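Local coordinates for high affinity transport system protein p37 (Mycoplasma hyorhinis, PDB 3E79) that is part of a high-affinity transport system, probably as its extracytoplasmic thiamine-binding lipoprotein, and binds thiamine diphosphate, at residues G217-K222 with A334-N339. Residues are numbered along the deposited sequence; the frame is centred on the assembly and turned at random.
With I3C (5-amino-2,4,6-triiodobenzene-1,3-dicarboxylic acid), chain B.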
# COMPACT_ATOMS: atom_id res chain seq x y z
N GLY A 217 -7.59 0.71 -3.44
CA GLY A 217 -7.39 -0.19 -4.57
C GLY A 217 -8.10 0.41 -5.79
O GLY A 217 -8.68 1.49 -5.72
N MET A 218 -8.06 -0.28 -6.93
CA MET A 218 -8.82 0.22 -8.09
C MET A 218 -9.15 -0.93 -9.03
O MET A 218 -8.47 -1.97 -9.00
CB MET A 218 -8.05 1.29 -8.86
CG MET A 218 -6.85 0.80 -9.62
SD MET A 218 -5.91 2.11 -10.42
CE MET A 218 -7.02 2.56 -11.75
N ILE A 219 -10.19 -0.75 -9.84
CA ILE A 219 -10.49 -1.79 -10.84
C ILE A 219 -10.21 -1.23 -12.23
O ILE A 219 -10.70 -0.14 -12.56
CB ILE A 219 -11.94 -2.28 -10.71
CG1 ILE A 219 -12.27 -2.95 -9.37
CG2 ILE A 219 -12.33 -3.23 -11.84
CD1 ILE A 219 -13.76 -3.20 -9.22
N TRP A 220 -9.42 -1.98 -12.99
CA TRP A 220 -9.05 -1.62 -14.35
C TRP A 220 -9.91 -2.42 -15.34
O TRP A 220 -10.34 -3.51 -14.99
CB TRP A 220 -7.61 -1.96 -14.71
CG TRP A 220 -6.51 -1.23 -14.03
CD1 TRP A 220 -5.88 -1.59 -12.86
CD2 TRP A 220 -5.91 -0.01 -14.46
NE1 TRP A 220 -4.92 -0.67 -12.56
CE2 TRP A 220 -4.91 0.31 -13.52
CE3 TRP A 220 -6.11 0.84 -15.56
CZ2 TRP A 220 -4.13 1.46 -13.65
CZ3 TRP A 220 -5.33 1.98 -15.69
CH2 TRP A 220 -4.35 2.27 -14.73
N ILE A 221 -10.14 -1.88 -16.54
CA ILE A 221 -10.85 -2.67 -17.55
C ILE A 221 -10.11 -2.48 -18.87
O ILE A 221 -9.48 -1.44 -19.06
CB ILE A 221 -12.33 -2.32 -17.76
CG1 ILE A 221 -12.56 -0.87 -18.20
CG2 ILE A 221 -13.17 -2.68 -16.55
CD1 ILE A 221 -14.01 -0.46 -18.23
N LYS A 222 -10.20 -3.48 -19.73
CA LYS A 222 -9.39 -3.45 -20.95
C LYS A 222 -10.16 -4.06 -22.11
O LYS A 222 -10.84 -5.05 -21.93
CB LYS A 222 -8.09 -4.24 -20.74
CG LYS A 222 -7.24 -4.31 -21.98
CD LYS A 222 -6.58 -5.64 -22.25
CE LYS A 222 -7.53 -6.81 -22.33
NZ LYS A 222 -6.81 -8.12 -22.35
N ALA A 334 -9.39 3.02 -16.01
CA ALA A 334 -9.95 2.82 -14.68
C ALA A 334 -11.47 2.81 -14.74
O ALA A 334 -12.08 3.65 -15.41
CB ALA A 334 -9.46 3.88 -13.70
N LEU A 335 -12.07 1.85 -14.02
CA LEU A 335 -13.52 1.80 -13.94
C LEU A 335 -14.01 2.49 -12.68
O LEU A 335 -14.92 3.32 -12.72
CB LEU A 335 -13.99 0.35 -13.98
CG LEU A 335 -15.49 0.11 -13.77
CD1 LEU A 335 -16.25 0.49 -15.02
CD2 LEU A 335 -15.75 -1.34 -13.38
N ILE A 336 -13.39 2.14 -11.56
CA ILE A 336 -13.76 2.72 -10.26
C ILE A 336 -12.65 2.45 -9.24
O ILE A 336 -11.87 1.51 -9.43
CB ILE A 336 -15.09 2.12 -9.78
CG1 ILE A 336 -15.70 2.76 -8.53
CG2 ILE A 336 -14.93 0.61 -9.57
CD1 ILE A 336 -17.13 2.33 -8.27
N VAL A 337 -12.54 3.25 -8.19
CA VAL A 337 -11.54 2.96 -7.15
C VAL A 337 -12.28 2.39 -5.96
O VAL A 337 -13.49 2.15 -6.03
CB VAL A 337 -10.70 4.19 -6.79
CG1 VAL A 337 -9.98 4.71 -8.04
CG2 VAL A 337 -11.54 5.31 -6.19
N THR A 338 -11.61 2.11 -4.84
CA THR A 338 -12.34 1.49 -3.73
C THR A 338 -12.50 2.47 -2.57
O THR A 338 -12.02 3.61 -2.65
CB THR A 338 -11.60 0.24 -3.23
OG1 THR A 338 -10.38 0.67 -2.59
CG2 THR A 338 -11.19 -0.67 -4.39
N ASN A 339 -13.14 2.03 -1.49
CA ASN A 339 -13.10 2.78 -0.24
C ASN A 339 -11.66 2.83 0.28
O ASN A 339 -10.86 1.99 -0.14
CB ASN A 339 -14.02 2.14 0.81
CG ASN A 339 -15.47 2.19 0.34
OD1 ASN A 339 -15.88 3.18 -0.27
ND2 ASN A 339 -16.22 1.13 0.64
I3 I3C B . -20.39 4.07 -14.65
I2 I3C B . -14.69 4.98 -16.21
I1 I3C B . -19.08 6.90 -19.83
O8 I3C B . -21.65 6.26 -16.94
O9 I3C B . -21.28 4.46 -18.23
C10 I3C B . -16.05 6.44 -18.71
N13 I3C B . -17.25 4.05 -14.56
C1 I3C B . -19.42 5.44 -17.17
C6 I3C B . -18.99 4.86 -15.98
C5 I3C B . -17.64 4.72 -15.66
C4 I3C B . -16.72 5.29 -16.55
C3 I3C B . -17.11 5.86 -17.77
C2 I3C B . -18.48 5.97 -18.06
C7 I3C B . -20.93 5.40 -17.47
O11 I3C B . -15.67 5.76 -19.69
O12 I3C B . -15.65 7.59 -18.44
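I219 and I336 form the hydrogen-bonded antiparallel pair of this contact. I219 N gives its hydrogen to I336 O at 2.8 Å. L335 N donates to I219 O, also at 2.8 Å and almost straight (173°). Both bonds of I219 therefore point at neighbouring residues, I336 and L335. This is a beta bulge in 334-337: the register slips by one between the I219–I336 and W220–A334 pairs.

At the far end T338 grips G217 twice. G217 N donates to T338 OG1 at 2.9 Å, and T338 N returns a more bent bond to G217 O, approaching from above the carbonyl plane. With chi1 at 69°, the hydroxyl faces back to G217 and also donates to N339 O.

The strands belong to a five-stranded mixed sheet in a protein of the periplasmic-binding-protein clan. Strand 331-337 is its outermost strand in this chain, and 304-308 flanks 217-223 on the other side. The G217 end of the contact lies near the bound thiamine diphosphate.

Apolar contacts line both faces. On one, M218 bends at chi3 (-72°) and lays CE over a face of the W220 indole, near the rim. M218 CE also presses tightly on A334 CB, at 3.4 Å. W220 NE1 is hydrogen-bonded to S307 OG. On the other face, I219 CD1 meets I336 CG2 at 4.0 Å, the two side chains running alongside each other. I221 and L335 cross at about a right angle, with their CD1 methyls in contact. The bulge carbonyl L335 O accepts a hydrogen bond from N13 of the triiodobenzene ligand (3.1 Å).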